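PDB 6JS9: hypothetical membrane protein from Corynebacterium glutamicum, which binds heme through its N-terminal HtaA domain, the part in this structure, and probably passes it on within the corynebacterial heme-uptake machinery. Local coordinates for residues S100-E111 with Y123-V134. Numbering follows the deposited sequence.
With HEM (protoporphyrin IX containing Fe), chain C.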
ATOM      1  N   SER A 100     -11.435   6.931 -10.182  1.00 39.20           N
ATOM      2  CA  SER A 100     -11.309   6.297  -8.881  1.00 37.60           C
ATOM      3  C   SER A 100     -10.458   5.041  -8.979  1.00 36.84           C
ATOM      4  O   SER A 100     -10.445   4.362 -10.007  1.00 33.51           O
ATOM      5  CB  SER A 100     -12.677   5.900  -8.308  1.00 45.57           C
ATOM      6  OG  SER A 100     -13.392   7.026  -7.853  1.00 57.16           O
ATOM      7  N   ALA A 101      -9.779   4.720  -7.879  1.00 32.66           N
ATOM      8  CA  ALA A 101      -9.054   3.469  -7.754  1.00 34.91           C
ATOM      9  C   ALA A 101      -9.114   3.006  -6.300  1.00 39.53           C
ATOM     10  O   ALA A 101      -9.433   3.778  -5.392  1.00 35.01           O
ATOM     11  CB  ALA A 101      -7.594   3.607  -8.205  1.00 31.16           C
ATOM     12  N   GLN A 102      -8.802   1.730  -6.092  1.00 30.08           N
ATOM     13  CA  GLN A 102      -8.602   1.154  -4.767  1.00 29.43           C
ATOM     14  C   GLN A 102      -7.202   0.567  -4.679  1.00 30.78           C
ATOM     15  O   GLN A 102      -6.704  -0.021  -5.644  1.00 33.21           O
ATOM     16  CB  GLN A 102      -9.637   0.073  -4.491  1.00 29.66           C
ATOM     17  CG  GLN A 102     -11.028   0.621  -4.447  1.00 31.27           C
ATOM     18  CD  GLN A 102     -12.042  -0.439  -4.171  1.00 43.36           C
ATOM     19  OE1 GLN A 102     -12.120  -1.438  -4.893  1.00 54.36           O
ATOM     20  NE2 GLN A 102     -12.836  -0.239  -3.122  1.00 48.13           N
ATOM     21  N   LEU A 103      -6.561   0.734  -3.532  1.00 34.35           N
ATOM     22  CA  LEU A 103      -5.274   0.111  -3.261  1.00 27.83           C
ATOM     23  C   LEU A 103      -5.525  -1.114  -2.395  1.00 35.58           C
ATOM     24  O   LEU A 103      -6.009  -0.985  -1.267  1.00 30.96           O
ATOM     25  CB  LEU A 103      -4.324   1.084  -2.558  1.00 33.20           C
ATOM     26  CG  LEU A 103      -3.700   2.198  -3.393  1.00 37.30           C
ATOM     27  CD1 LEU A 103      -2.946   3.203  -2.517  1.00 27.80           C
ATOM     28  CD2 LEU A 103      -2.775   1.618  -4.452  1.00 38.46           C
ATOM     29  N   VAL A 104      -5.214  -2.297  -2.923  1.00 33.37           N
ATOM     30  CA  VAL A 104      -5.494  -3.570  -2.263  1.00 30.71           C
ATOM     31  C   VAL A 104      -4.173  -4.225  -1.892  1.00 36.13           C
ATOM     32  O   VAL A 104      -3.223  -4.209  -2.682  1.00 33.95           O
ATOM     33  CB  VAL A 104      -6.327  -4.475  -3.181  1.00 35.27           C
ATOM     34  CG1 VAL A 104      -6.667  -5.788  -2.487  1.00 36.40           C
ATOM     35  CG2 VAL A 104      -7.587  -3.738  -3.585  1.00 28.78           C
ATOM     36  N   VAL A 105      -4.102  -4.781  -0.677  1.00 35.13           N
ATOM     37  CA  VAL A 105      -2.886  -5.403  -0.167  1.00 36.12           C
ATOM     38  C   VAL A 105      -3.236  -6.691   0.564  1.00 36.16           C
ATOM     39  O   VAL A 105      -4.376  -6.916   0.987  1.00 32.69           O
ATOM     40  CB  VAL A 105      -2.085  -4.483   0.790  1.00 34.43           C
ATOM     41  CG1 VAL A 105      -1.701  -3.170   0.110  1.00 30.13           C
ATOM     42  CG2 VAL A 105      -2.862  -4.239   2.054  1.00 36.63           C
ATOM     43  N   ASP A 106      -2.230  -7.546   0.696  1.00 30.49           N
ATOM     44  CA  ASP A 106      -2.249  -8.626   1.665  1.00 29.33           C
ATOM     45  C   ASP A 106      -1.463  -8.150   2.878  1.00 38.79           C
ATOM     46  O   ASP A 106      -0.411  -7.519   2.739  1.00 34.65           O
ATOM     47  CB  ASP A 106      -1.625  -9.909   1.104  1.00 31.88           C
ATOM     48  CG  ASP A 106      -2.500 -10.609   0.060  1.00 38.27           C
ATOM     49  OD1 ASP A 106      -3.629 -10.153  -0.230  1.00 37.61           O
ATOM     50  OD2 ASP A 106      -2.047 -11.645  -0.474  1.00 42.68           O
ATOM     51  N   LEU A 107      -1.982  -8.436   4.064  1.00 31.72           N
ATOM     52  CA  LEU A 107      -1.356  -8.010   5.303  1.00 34.37           C
ATOM     53  C   LEU A 107      -1.080  -9.223   6.171  1.00 38.29           C
ATOM     54  O   LEU A 107      -1.922 -10.120   6.292  1.00 30.54           O
ATOM     55  CB  LEU A 107      -2.247  -7.023   6.083  1.00 33.87           C
ATOM     56  CG  LEU A 107      -2.280  -5.569   5.617  1.00 38.25           C
ATOM     57  CD1 LEU A 107      -3.135  -4.772   6.562  1.00 37.43           C
ATOM     58  CD2 LEU A 107      -0.885  -4.984   5.558  1.00 34.32           C
ATOM     59  N   VAL A 108       0.100  -9.243   6.775  1.00 36.06           N
ATOM     60  CA  VAL A 108       0.424 -10.161   7.855  1.00 37.42           C
ATOM     61  C   VAL A 108       0.893  -9.287   9.010  1.00 38.70           C
ATOM     62  O   VAL A 108       1.956  -8.658   8.925  1.00 36.64           O
ATOM     63  CB  VAL A 108       1.499 -11.176   7.450  1.00 43.95           C
ATOM     64  CG1 VAL A 108       1.879 -12.040   8.634  1.00 41.70           C
ATOM     65  CG2 VAL A 108       0.997 -12.026   6.272  1.00 44.15           C
ATOM     66  N   ALA A 109       0.094  -9.217  10.072  1.00 35.72           N
ATOM     67  CA  ALA A 109       0.282  -8.165  11.058  1.00 32.42           C
ATOM     68  C   ALA A 109      -0.104  -8.655  12.441  1.00 35.35           C
ATOM     69  O   ALA A 109      -1.152  -9.288  12.613  1.00 38.31           O
ATOM     70  CB  ALA A 109      -0.549  -6.925  10.703  1.00 36.32           C
ATOM     71  N   ARG A 110       0.735  -8.342  13.429  1.00 37.31           N
ATOM     72  CA  ARG A 110       0.340  -8.574  14.810  1.00 35.60           C
ATOM     73  C   ARG A 110      -0.875  -7.722  15.147  1.00 39.55           C
ATOM     74  O   ARG A 110      -0.943  -6.543  14.785  1.00 43.13           O
ATOM     75  CB  ARG A 110       1.488  -8.266  15.767  1.00 37.86           C
ATOM     76  CG  ARG A 110       2.603  -9.293  15.723  1.00 40.12           C
ATOM     77  CD  ARG A 110       3.573  -9.101  16.857  1.00 40.24           C
ATOM     78  NE  ARG A 110       4.795  -9.865  16.634  1.00 43.25           N
ATOM     79  CZ  ARG A 110       4.954 -11.131  17.004  1.00 49.60           C
ATOM     80  NH1 ARG A 110       6.103 -11.757  16.768  1.00 54.78           N
ATOM     81  NH2 ARG A 110       3.964 -11.771  17.614  1.00 46.73           N
ATOM     82  N   GLU A 111      -1.851  -8.340  15.809  1.00 38.66           N
ATOM     83  CA  GLU A 111      -2.972  -7.603  16.375  1.00 35.01           C
ATOM     84  C   GLU A 111      -2.480  -6.589  17.402  1.00 38.43           C
ATOM     85  O   GLU A 111      -1.565  -6.869  18.184  1.00 38.81           O
ATOM     86  CB  GLU A 111      -3.947  -8.584  17.032  1.00 40.06           C
ATOM     87  CG  GLU A 111      -5.229  -7.959  17.535  1.00 50.47           C
ATOM     88  CD  GLU A 111      -6.114  -8.953  18.275  1.00 59.54           C
ATOM     89  OE1 GLU A 111      -5.608 -10.030  18.668  1.00 57.73           O
ATOM     90  OE2 GLU A 111      -7.314  -8.652  18.462  1.00 61.47           O
ATOM     91  N   TYR A 123       0.083 -13.054  14.941  1.00 50.01           N
ATOM     92  CA  TYR A 123      -0.038 -12.616  13.557  1.00 47.67           C
ATOM     93  C   TYR A 123      -1.452 -12.875  13.041  1.00 49.13           C
ATOM     94  O   TYR A 123      -2.016 -13.954  13.250  1.00 56.85           O
ATOM     95  CB  TYR A 123       0.993 -13.328  12.684  1.00 52.13           C
ATOM     96  CG  TYR A 123       2.416 -12.908  12.965  1.00 51.19           C
ATOM     97  CD1 TYR A 123       2.900 -11.690  12.505  1.00 49.93           C
ATOM     98  CD2 TYR A 123       3.276 -13.723  13.680  1.00 52.62           C
ATOM     99  CE1 TYR A 123       4.192 -11.295  12.754  1.00 47.84           C
ATOM    100  CE2 TYR A 123       4.576 -13.331  13.937  1.00 53.25           C
ATOM    101  CZ  TYR A 123       5.027 -12.115  13.476  1.00 48.91           C
ATOM    102  OH  TYR A 123       6.319 -11.712  13.726  1.00 50.71           O
ATOM    103  N   ILE A 124      -2.039 -11.869  12.397  1.00 41.18           N
ATOM    104  CA  ILE A 124      -3.316 -11.998  11.703  1.00 43.79           C
ATOM    105  C   ILE A 124      -3.050 -11.912  10.207  1.00 40.47           C
ATOM    106  O   ILE A 124      -2.409 -10.960   9.738  1.00 35.56           O
ATOM    107  CB  ILE A 124      -4.306 -10.902  12.129  1.00 51.98           C
ATOM    108  CG1 ILE A 124      -4.534 -10.918  13.635  1.00 57.58           C
ATOM    109  CG2 ILE A 124      -5.625 -11.048  11.380  1.00 45.60           C
ATOM    110  CD1 ILE A 124      -5.462  -9.813  14.088  1.00 61.67           C
ATOM    111  N   ILE A 125      -3.537 -12.899   9.461  1.00 39.96           N
ATOM    112  CA  ILE A 125      -3.442 -12.888   8.008  1.00 41.03           C
ATOM    113  C   ILE A 125      -4.698 -12.224   7.454  1.00 44.49           C
ATOM    114  O   ILE A 125      -5.814 -12.715   7.657  1.00 42.46           O
ATOM    115  CB  ILE A 125      -3.282 -14.305   7.437  1.00 43.19           C
ATOM    116  CG1 ILE A 125      -2.271 -15.121   8.236  1.00 44.23           C
ATOM    117  CG2 ILE A 125      -2.871 -14.223   5.964  1.00 50.71           C
ATOM    118  CD1 ILE A 125      -0.889 -14.554   8.226  1.00 46.69           C
ATOM    119  N   SER A 126      -4.521 -11.119   6.743  1.00 38.41           N
ATOM    120  CA  SER A 126      -5.631 -10.403   6.121  1.00 37.64           C
ATOM    121  C   SER A 126      -5.325 -10.308   4.630  1.00 37.80           C
ATOM    122  O   SER A 126      -4.552  -9.446   4.200  1.00 37.52           O
ATOM    123  CB  SER A 126      -5.818  -9.025   6.757  1.00 36.64           C
ATOM    124  OG  SER A 126      -6.027  -9.132   8.150  1.00 42.90           O
ATOM    125  N   ASP A 127      -5.911 -11.202   3.845  1.00 34.14           N
ATOM    126  CA  ASP A 127      -5.716 -11.195   2.407  1.00 38.30           C
ATOM    127  C   ASP A 127      -6.721 -10.264   1.748  1.00 43.35           C
ATOM    128  O   ASP A 127      -7.859 -10.131   2.210  1.00 46.68           O
ATOM    129  CB  ASP A 127      -5.874 -12.600   1.823  1.00 45.91           C
ATOM    130  CG  ASP A 127      -4.697 -13.510   2.138  1.00 53.57           C
ATOM    131  OD1 ASP A 127      -3.600 -13.004   2.463  1.00 50.12           O
ATOM    132  OD2 ASP A 127      -4.875 -14.743   2.038  1.00 57.32           O
ATOM    133  N   ASP A 128      -6.286  -9.621   0.659  1.00 42.21           N
ATOM    134  CA  ASP A 128      -7.169  -8.864  -0.238  1.00 38.03           C
ATOM    135  C   ASP A 128      -7.933  -7.767   0.505  1.00 40.86           C
ATOM    136  O   ASP A 128      -9.140  -7.584   0.328  1.00 45.55           O
ATOM    137  CB  ASP A 128      -8.141  -9.800  -0.961  1.00 48.45           C
ATOM    138  CG  ASP A 128      -7.436 -10.929  -1.676  1.00 54.45           C
ATOM    139  OD1 ASP A 128      -6.570 -10.644  -2.543  1.00 53.30           O
ATOM    140  OD2 ASP A 128      -7.744 -12.099  -1.346  1.00 55.72           O
ATOM    141  N   ILE A 129      -7.225  -7.035   1.348  1.00 34.09           N
ATOM    142  CA  ILE A 129      -7.827  -5.956   2.119  1.00 40.37           C
ATOM    143  C   ILE A 129      -7.780  -4.698   1.276  1.00 32.78           C
ATOM    144  O   ILE A 129      -6.713  -4.322   0.776  1.00 31.50           O
ATOM    145  CB  ILE A 129      -7.081  -5.744   3.452  1.00 43.47           C
ATOM    146  CG1 ILE A 129      -7.109  -7.023   4.287  1.00 47.38           C
ATOM    147  CG2 ILE A 129      -7.688  -4.590   4.244  1.00 43.83           C
ATOM    148  CD1 ILE A 129      -8.505  -7.495   4.690  1.00 53.61           C
ATOM    149  N   VAL A 130      -8.920  -4.031   1.119  1.00 31.59           N
ATOM    150  CA  VAL A 130      -8.896  -2.707   0.500  1.00 35.47           C
ATOM    151  C   VAL A 130      -8.373  -1.724   1.543  1.00 28.12           C
ATOM    152  O   VAL A 130      -9.077  -1.362   2.489  1.00 29.74           O
ATOM    153  CB  VAL A 130     -10.265  -2.276  -0.038  1.00 39.59           C
ATOM    154  CG1 VAL A 130     -10.155  -0.884  -0.622  1.00 34.60           C
ATOM    155  CG2 VAL A 130     -10.760  -3.244  -1.114  1.00 36.44           C
ATOM    156  N   LEU A 131      -7.135  -1.278   1.363  1.00 30.23           N
ATOM    157  CA  LEU A 131      -6.486  -0.424   2.345  1.00 30.11           C
ATOM    158  C   LEU A 131      -6.855   1.048   2.177  1.00 36.15           C
ATOM    159  O   LEU A 131      -6.941   1.781   3.166  1.00 29.39           O
ATOM    160  CB  LEU A 131      -4.969  -0.598   2.231  1.00 29.55           C
ATOM    161  CG  LEU A 131      -4.094   0.167   3.219  1.00 26.38           C
ATOM    162  CD1 LEU A 131      -4.513  -0.117   4.653  1.00 26.45           C
ATOM    163  CD2 LEU A 131      -2.615  -0.177   2.988  1.00 27.58           C
ATOM    164  N   ALA A 132      -7.048   1.505   0.941  1.00 30.01           N
ATOM    165  CA  ALA A 132      -7.283   2.918   0.674  1.00 31.81           C
ATOM    166  C   ALA A 132      -8.108   3.078  -0.594  1.00 37.39           C
ATOM    167  O   ALA A 132      -7.982   2.292  -1.538  1.00 31.61           O
ATOM    168  CB  ALA A 132      -5.967   3.702   0.522  1.00 27.77           C
ATOM    169  N   ASP A 133      -8.954   4.109  -0.590  1.00 40.03           N
ATOM    170  CA  ASP A 133      -9.627   4.607  -1.782  1.00 37.04           C
ATOM    171  C   ASP A 133      -8.815   5.757  -2.363  1.00 38.52           C
ATOM    172  O   ASP A 133      -8.294   6.599  -1.623  1.00 38.28           O
ATOM    173  CB  ASP A 133     -11.037   5.097  -1.447  1.00 40.18           C
ATOM    174  CG  ASP A 133     -12.019   3.963  -1.179  1.00 46.10           C
ATOM    175  OD1 ASP A 133     -12.130   3.047  -2.025  1.00 42.44           O
ATOM    176  OD2 ASP A 133     -12.697   4.006  -0.127  1.00 43.32           O
ATOM    177  N   VAL A 134      -8.707   5.792  -3.691  1.00 30.81           N
ATOM    178  CA  VAL A 134      -7.884   6.777  -4.386  1.00 32.90           C
ATOM    179  C   VAL A 134      -8.777   7.635  -5.269  1.00 39.26           C
ATOM    180  O   VAL A 134      -9.619   7.110  -6.008  1.00 32.88           O
ATOM    181  CB  VAL A 134      -6.790   6.114  -5.241  1.00 37.12           C
ATOM    182  CG1 VAL A 134      -5.805   7.173  -5.753  1.00 40.87           C
ATOM    183  CG2 VAL A 134      -6.091   5.014  -4.466  1.00 29.71           C
TER
HETATM  184  CHA HEM C 300       0.756   5.927  17.194  1.00 31.17           C
HETATM  185  CHB HEM C 300      -0.073   1.569  15.212  1.00 33.36           C
HETATM  186  CHC HEM C 300       1.599  -0.686  19.188  1.00 27.53           C
HETATM  187  CHD HEM C 300       1.996   3.655  21.332  1.00 29.26           C
HETATM  188  C1A HEM C 300       0.406   4.943  16.287  1.00 32.90           C
HETATM  189  C2A HEM C 300      -0.060   5.148  14.930  1.00 29.00           C
HETATM  190  C3A HEM C 300      -0.288   3.957  14.368  1.00 33.83           C
HETATM  191  C4A HEM C 300       0.029   2.939  15.361  1.00 30.88           C
HETATM  192  CMA HEM C 300      -0.804   3.734  12.919  1.00 24.87           C
HETATM  193  CAA HEM C 300      -0.232   6.524  14.273  1.00 25.53           C
HETATM  194  CBA HEM C 300       1.145   7.092  13.931  1.00 27.25           C
HETATM  195  CGA HEM C 300       0.956   8.378  13.178  1.00 38.56           C
HETATM  196  O1A HEM C 300       0.788   8.323  11.926  1.00 33.75           O
HETATM  197  O2A HEM C 300       0.964   9.448  13.846  1.00 35.62           O
HETATM  198  C1B HEM C 300       0.294   0.592  16.114  1.00 26.05           C
HETATM  199  C2B HEM C 300       0.158  -0.841  15.888  1.00 28.78           C
HETATM  200  C3B HEM C 300       0.620  -1.479  16.986  1.00 29.48           C
HETATM  201  C4B HEM C 300       1.069  -0.460  17.933  1.00 25.11           C
HETATM  202  CMB HEM C 300      -0.426  -1.434  14.572  1.00 31.34           C
HETATM  203  CAB HEM C 300       0.736  -2.997  17.312  1.00 31.65           C
HETATM  204  CBB HEM C 300       0.364  -3.989  16.491  1.00 36.20           C
HETATM  205  C1C HEM C 300       1.844   0.288  20.143  1.00 25.01           C
HETATM  206  C2C HEM C 300       2.356   0.072  21.480  1.00 23.45           C
HETATM  207  C3C HEM C 300       2.468   1.273  22.077  1.00 25.99           C
HETATM  208  C4C HEM C 300       2.041   2.288  21.125  1.00 26.32           C
HETATM  209  CMC HEM C 300       2.677  -1.333  22.028  1.00 28.00           C
HETATM  210  CAC HEM C 300       2.959   1.614  23.510  1.00 31.37           C
HETATM  211  CBC HEM C 300       3.323   0.700  24.407  1.00 35.68           C
HETATM  212  C1D HEM C 300       1.719   4.653  20.409  1.00 23.95           C
HETATM  213  C2D HEM C 300       1.802   6.094  20.630  1.00 32.14           C
HETATM  214  C3D HEM C 300       1.456   6.717  19.487  1.00 28.14           C
HETATM  215  C4D HEM C 300       1.144   5.702  18.502  1.00 28.76           C
HETATM  216  CMD HEM C 300       2.223   6.789  21.948  1.00 27.90           C
HETATM  217  CAD HEM C 300       1.410   8.241  19.205  1.00 27.30           C
HETATM  218  CBD HEM C 300       2.823   8.602  18.730  1.00 26.61           C
HETATM  219  CGD HEM C 300       2.961  10.065  18.378  1.00 34.88           C
HETATM  220  O1D HEM C 300       4.123  10.536  18.337  1.00 33.11           O
HETATM  221  O2D HEM C 300       1.938  10.768  18.144  1.00 39.43           O
HETATM  222  NA  HEM C 300       0.451   3.585  16.504  1.00 34.39           N
HETATM  223  NB  HEM C 300       0.847   0.777  17.373  1.00 27.07           N
HETATM  224  NC  HEM C 300       1.686   1.645  19.962  1.00 27.43           N
HETATM  225  ND  HEM C 300       1.318   4.469  19.094  1.00 26.95           N
HETATM  226 FE   HEM C 300       1.369   2.630  18.123  1.00 36.31          FE
HETATM  227  O   HOH W   1      -1.621 -12.158   3.883  1.00 34.50           O
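Strand 100-110 pairs antiparallel with strands 123-127 and 129-134 in the curled sheet of the HtaA domain, its other edge bonded to strand 82-97. Two bulges each shift the register by one residue. L131 and A132 both face L103 in a classic bulge, where L103 O takes the N-H of L131 at 2.9 Å and only weakly that of A132. At the corner, D128 and I129 face V105 in a G1 bulge, and D128 takes up a left-handed backbone conformation (phi 57°). The carboxylate of D106 secures this corner: D128 N bonds to D106 OD1 at 2.9 Å, nearly straight (164°), on the anti side and 30° out of the carboxylate plane. D127 OD1 comes within 3.6 Å of D106 OD2, and a water bridges D127 OD1 to L107 O. Beside A101, L103 CG packs on V134 CG2 at 3.8 Å. Near the heme, R110 CG lies over one face of the Y123 ring, 4.2 Å from its centroid; the chain, extended to NE, carries CZ to an off-centre cation-pi position. G121 O binds R110 NH2, and D86 holds Y123 OH. R110 O touches the heme vinyl carbon CBB at 3.3 Å, a van der Waals contact. The gathered carboxylates of D106, D127, D128 and neighbouring D91 probably raise one another's proton affinity, eased by the D128 N-H and a long, weak D128-K93 ion pair.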